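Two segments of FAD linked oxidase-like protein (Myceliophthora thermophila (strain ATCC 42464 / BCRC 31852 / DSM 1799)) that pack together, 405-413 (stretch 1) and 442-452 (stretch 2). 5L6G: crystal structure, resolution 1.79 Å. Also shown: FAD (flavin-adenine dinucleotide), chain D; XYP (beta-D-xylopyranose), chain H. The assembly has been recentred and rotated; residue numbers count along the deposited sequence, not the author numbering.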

# COMPACT_ATOMS: atom_id res chain seq x y z
N GLU A 405 -2.35 -5.43 19.73
CA GLU A 405 -1.07 -5.60 20.42
C GLU A 405 0.01 -6.33 19.57
O GLU A 405 1.20 -5.96 19.60
N ARG A 406 -0.39 -7.34 18.82
CA ARG A 406 0.56 -8.12 18.03
C ARG A 406 1.03 -7.34 16.79
O ARG A 406 2.17 -7.52 16.31
N HIS A 407 0.17 -6.47 16.27
CA HIS A 407 0.47 -5.70 15.08
C HIS A 407 0.52 -4.26 15.48
O HIS A 407 -0.45 -3.52 15.34
N LEU A 408 1.67 -3.89 16.01
CA LEU A 408 1.86 -2.60 16.64
C LEU A 408 2.48 -1.58 15.70
O LEU A 408 2.13 -0.39 15.77
N PHE A 409 3.42 -2.06 14.87
CA PHE A 409 4.21 -1.20 13.99
C PHE A 409 4.19 -1.77 12.58
O PHE A 409 4.29 -2.98 12.38
N LEU A 410 4.10 -0.86 11.63
CA LEU A 410 4.30 -1.13 10.22
C LEU A 410 5.52 -0.37 9.74
O LEU A 410 5.73 0.81 10.06
N TYR A 411 6.31 -1.04 8.92
CA TYR A 411 7.58 -0.49 8.49
C TYR A 411 7.71 -0.48 6.98
O TYR A 411 7.30 -1.44 6.31
N GLU A 412 8.32 0.59 6.47
CA GLU A 412 8.79 0.64 5.12
C GLU A 412 10.29 0.89 5.19
O GLU A 412 10.73 1.84 5.85
N LEU A 413 11.06 0.03 4.52
CA LEU A 413 12.50 0.20 4.39
C LEU A 413 12.79 0.39 2.92
O LEU A 413 12.37 -0.39 2.09
N SER A 442 7.55 -16.17 14.45
CA SER A 442 6.83 -15.89 13.22
C SER A 442 5.39 -15.44 13.46
O SER A 442 4.79 -14.84 12.59
N SER A 443 4.84 -15.72 14.62
CA SER A 443 3.55 -15.16 15.01
C SER A 443 3.61 -13.67 15.35
O SER A 443 2.56 -13.03 15.53
N ASP A 444 4.81 -13.11 15.46
CA ASP A 444 4.96 -11.72 15.87
C ASP A 444 5.57 -10.82 14.79
O ASP A 444 5.90 -9.67 15.02
N TRP A 445 5.64 -11.32 13.56
CA TRP A 445 5.97 -10.44 12.45
C TRP A 445 5.40 -10.95 11.16
O TRP A 445 5.15 -12.15 10.98
N GLY A 446 5.16 -10.00 10.26
CA GLY A 446 4.76 -10.29 8.90
C GLY A 446 5.32 -9.23 7.99
O GLY A 446 6.15 -8.42 8.40
N MET A 447 4.86 -9.23 6.74
CA MET A 447 5.27 -8.23 5.77
C MET A 447 4.07 -7.75 4.99
O MET A 447 3.01 -8.35 5.04
N TYR A 448 4.25 -6.67 4.25
CA TYR A 448 3.14 -5.89 3.72
C TYR A 448 3.34 -5.70 2.25
O TYR A 448 4.24 -4.98 1.82
N ILE A 449 2.49 -6.35 1.48
CA ILE A 449 2.63 -6.42 0.02
C ILE A 449 2.45 -5.07 -0.71
O ILE A 449 2.86 -4.94 -1.85
N ASN A 450 1.87 -4.06 -0.06
CA ASN A 450 1.89 -2.74 -0.65
C ASN A 450 3.30 -2.16 -0.72
O ASN A 450 3.53 -1.20 -1.43
N TYR A 451 4.24 -2.76 0.01
CA TYR A 451 5.68 -2.53 -0.22
C TYR A 451 6.32 -3.86 -0.69
O TYR A 451 7.17 -4.47 -0.01
N ALA A 452 5.92 -4.26 -1.87
CA ALA A 452 6.22 -5.58 -2.39
C ALA A 452 7.72 -5.79 -2.52
O ALA A 452 8.41 -4.97 -3.09

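The contact between 405-413 and 442-452 is a small, divided one, polar and water-bridged at one end and built from tyrosine rings, a leucine and the chain of a glutamate beside two bound ligands at the other, with 390 Å² buried in all. It illustrates a general principle: a strand with alternating side chains can offer one row to a neighbouring segment while the other row turns elsewhere.

In the strand 409-413, L410 and E412 point toward the second stretch, whereas Y411 and L413 point away; in the second stretch, Y448 and Y451 point toward the first. L410, with chi1 t and chi2 p, meets Y448, whose chi1 is also t; L410 CD1 lies 3.8 Å from Y448 CD2, an apolar contact between buried side chains. E412 is extended, chi1 and chi2 both t, and this carries its chain across the ring of Y451, itself set at chi1 m. E412 CG sits 3.8 Å from the centroid of the Y451 ring and 3° off its normal, a CH-pi contact over the face, and E412 CD approaches Y451 CE1 to 3.6 Å. The acidic side chain thus lies over an aromatic face, CG and CD both above the ring, while its oxygens still reach polar partners.

The sugar is a partner of both residues: XYP O1 donates to E412 OE1 at 2.9 Å, although that oxygen's position is less sure, and Y451 OH and XYP O1 share a very short hydrogen bond of 2.5 Å. The flavin hydrogen-bonds to the second stretch: Y448 OH donates to FAD O2 in a very short bond of 2.5 Å, and N450 OD1 accepts from FAD O4' at 2.7 Å. N450 ND2 in turn donates to Y448 OH at 3.1 Å, linking two residues that hydrogen-bond to the cofactor.

At the other end, the CA-to-CB bond of R406 points sideways relative to the second stretch, but its long chain, t at chi1 and chi2 and m at chi3, brings the guanidinium to that stretch. R406 NH1 donates to S443 O at 3.0 Å, with the acceptor near the guanidinium plane, as a directed hydrogen bond requires. D444, chi1 m, places OD1 3.6 Å from R406 NH1; this oxygen lies well out of the plane, so the salt bridge rests on charge alone.

Two waters complete this end. Water 1 donates to R406 O at 2.5 Å and, weakly, to D444 O at 2.9 Å, joining the two backbones. Water 2 donates to S443 O at 2.9 Å and hydrogen-bonds H407 NE2 at 2.9 Å, connecting a histidine that makes no direct contact.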

# COMPACT_ATOMS: atom_id res chain seq x y z
CB GLU A 405 -1.30 -6.28 21.77
CG GLU A 405 -1.94 -5.37 22.81
CD GLU A 405 -3.42 -5.14 22.59
OE1 GLU A 405 -4.17 -6.13 22.57
OE2 GLU A 405 -3.86 -3.95 22.48
CB ARG A 406 -0.12 -9.44 17.62
CG ARG A 406 0.77 -10.50 16.97
CD ARG A 406 -0.08 -11.71 16.56
NE ARG A 406 -0.61 -12.42 17.72
CZ ARG A 406 0.11 -13.26 18.48
NH1 ARG A 406 1.39 -13.50 18.20
NH2 ARG A 406 -0.45 -13.86 19.53
CB HIS A 407 -0.56 -6.00 14.01
CG HIS A 407 -0.62 -7.46 13.69
ND1 HIS A 407 -1.77 -8.20 13.80
CD2 HIS A 407 0.36 -8.32 13.35
CE1 HIS A 407 -1.50 -9.46 13.49
NE2 HIS A 407 -0.22 -9.56 13.20
CB LEU A 408 2.78 -2.77 17.83
CG LEU A 408 2.88 -1.55 18.73
CD1 LEU A 408 1.52 -1.12 19.26
CD2 LEU A 408 3.83 -1.85 19.88
CB PHE A 409 5.69 -1.14 14.40
CG PHE A 409 5.93 -0.46 15.71
CD1 PHE A 409 5.47 0.82 15.93
CD2 PHE A 409 6.63 -1.10 16.72
CE1 PHE A 409 5.71 1.46 17.12
CE2 PHE A 409 6.85 -0.48 17.92
CZ PHE A 409 6.40 0.81 18.13
CB LEU A 410 3.07 -0.70 9.44
CG LEU A 410 3.09 -0.67 7.93
CD1 LEU A 410 3.24 -2.10 7.44
CD2 LEU A 410 1.82 -0.01 7.39
CB TYR A 411 8.73 -1.33 9.00
CG TYR A 411 8.81 -1.58 10.49
CD1 TYR A 411 7.92 -2.46 11.11
CD2 TYR A 411 9.80 -1.01 11.25
CE1 TYR A 411 8.02 -2.77 12.45
CE2 TYR A 411 9.91 -1.30 12.60
CZ TYR A 411 9.03 -2.18 13.20
OH TYR A 411 9.12 -2.48 14.54
CB GLU A 412 8.13 1.78 4.33
CG GLU A 412 8.51 1.75 2.86
CD GLU A 412 7.92 2.90 2.06
OE1 GLU A 412 7.34 3.85 2.67
OE2 GLU A 412 8.07 2.87 0.82
CB LEU A 413 13.28 -1.00 4.93
CG LEU A 413 13.12 -1.42 6.41
CD1 LEU A 413 11.87 -2.23 6.64
CD2 LEU A 413 14.33 -2.22 6.88
CB SER A 442 6.86 -17.13 12.32
OG SER A 442 6.28 -18.22 13.01
CB SER A 443 2.96 -15.94 16.19
OG SER A 443 3.70 -15.68 17.36
CB ASP A 444 5.78 -11.66 17.16
CG ASP A 444 4.95 -12.03 18.37
OD1 ASP A 444 4.08 -11.23 18.76
OD2 ASP A 444 5.17 -13.12 18.93
CB TRP A 445 7.49 -10.22 12.33
CG TRP A 445 8.26 -11.42 11.89
CD1 TRP A 445 8.76 -12.40 12.69
CD2 TRP A 445 8.60 -11.78 10.55
NE1 TRP A 445 9.40 -13.36 11.92
CE2 TRP A 445 9.33 -12.98 10.61
CE3 TRP A 445 8.37 -11.19 9.30
CZ2 TRP A 445 9.82 -13.62 9.47
CZ3 TRP A 445 8.88 -11.81 8.17
CH2 TRP A 445 9.59 -13.03 8.26
CB MET A 447 6.36 -8.80 4.86
CG MET A 447 7.70 -8.90 5.56
SD MET A 447 8.98 -9.76 4.63
CE MET A 447 10.43 -9.40 5.63
CB TYR A 448 3.13 -4.54 4.43
CG TYR A 448 2.12 -3.51 3.99
CD1 TYR A 448 0.78 -3.82 3.86
CD2 TYR A 448 2.50 -2.20 3.76
CE1 TYR A 448 -0.15 -2.85 3.50
CE2 TYR A 448 1.59 -1.22 3.41
CZ TYR A 448 0.27 -1.54 3.30
OH TYR A 448 -0.63 -0.55 2.92
CB ILE A 449 1.73 -7.54 -0.57
CG1 ILE A 449 2.20 -7.94 -1.97
CG2 ILE A 449 0.26 -7.14 -0.53
CD1 ILE A 449 1.39 -9.06 -2.58
CB ASN A 450 0.89 -1.81 0.02
CG ASN A 450 -0.48 -1.87 -0.63
OD1 ASN A 450 -0.60 -2.39 -1.73
ND2 ASN A 450 -1.49 -1.35 0.04
CB TYR A 451 6.35 -2.01 1.04
CG TYR A 451 5.70 -0.77 1.62
CD1 TYR A 451 5.34 0.29 0.83
CD2 TYR A 451 5.43 -0.69 2.97
CE1 TYR A 451 4.74 1.43 1.37
CE2 TYR A 451 4.81 0.43 3.51
CZ TYR A 451 4.47 1.48 2.71
OH TYR A 451 3.86 2.61 3.24
CB ALA A 452 5.55 -5.79 -3.72
PA FAD D . -0.12 -1.45 -9.44
O1A FAD D . -0.95 -0.95 -10.61
O2A FAD D . 1.33 -1.71 -9.71
O5B FAD D . -0.84 -2.66 -8.75
C5B FAD D . -0.33 -3.33 -7.59
C4B FAD D . -0.93 -4.72 -7.50
O4B FAD D . -2.35 -4.61 -7.40
C3B FAD D . -0.65 -5.57 -8.73
O3B FAD D . -0.58 -6.93 -8.35
C2B FAD D . -1.87 -5.35 -9.58
O2B FAD D . -2.09 -6.38 -10.54
C1B FAD D . -2.95 -5.26 -8.52
N9A FAD D . -4.09 -4.48 -9.02
C8A FAD D . -4.09 -3.23 -9.50
N7A FAD D . -5.34 -2.87 -9.87
C5A FAD D . -6.12 -3.92 -9.60
C6A FAD D . -7.54 -4.21 -9.77
N6A FAD D . -8.31 -3.23 -10.29
N1A FAD D . -7.97 -5.44 -9.41
C2A FAD D . -7.18 -6.38 -8.89
N3A FAD D . -5.85 -6.16 -8.69
C4A FAD D . -5.30 -4.97 -9.04
N1 FAD D . 1.31 2.36 0.46
C2 FAD D . 0.73 2.63 1.67
O2 FAD D . 0.14 1.71 2.29
N3 FAD D . 0.77 3.88 2.19
C4 FAD D . 1.35 4.92 1.55
O4 FAD D . 1.40 6.09 2.02
C4X FAD D . 2.00 4.70 0.24
N5 FAD D . 2.62 5.69 -0.47
C5X FAD D . 3.20 5.48 -1.71
C6 FAD D . 3.80 6.50 -2.45
C7 FAD D . 4.38 6.22 -3.70
C7M FAD D . 5.05 7.35 -4.45
C8 FAD D . 4.33 4.84 -4.29
C8M FAD D . 4.89 4.52 -5.67
C9 FAD D . 3.71 3.84 -3.54
C9A FAD D . 3.15 4.09 -2.27
N10 FAD D . 2.54 3.08 -1.49
C10 FAD D . 1.95 3.32 -0.25
C1' FAD D . 2.46 1.70 -1.95
C2' FAD D . 1.19 1.41 -2.69
O2' FAD D . 0.16 1.25 -1.71
C3' FAD D . 1.40 0.09 -3.40
O3' FAD D . 2.53 0.14 -4.28
C4' FAD D . 0.13 -0.24 -4.20
O4' FAD D . -0.01 -1.67 -4.27
C5' FAD D . 0.22 0.39 -5.56
O5' FAD D . -1.07 0.41 -6.17
P FAD D . -1.15 0.70 -7.71
O1P FAD D . -2.53 0.49 -8.24
O2P FAD D . -0.50 2.02 -8.01
O3P FAD D . -0.07 -0.34 -8.28
O1 XYP H . 4.73 4.94 3.17
C1 XYP H . 4.97 5.77 2.04
C2 XYP H . 5.29 7.19 2.53
C3 XYP H . 5.75 8.07 1.38
C4 XYP H . 6.89 7.40 0.62
C5 XYP H . 6.50 5.98 0.19
O2 XYP H . 4.11 7.73 3.11
O3 XYP H . 6.11 9.38 1.86
O4 XYP H . 7.19 8.13 -0.57
O5 XYP H . 6.03 5.21 1.29
O HOH W 1 3.31 -8.63 14.37
O HOH W 2 2.19 -11.15 13.41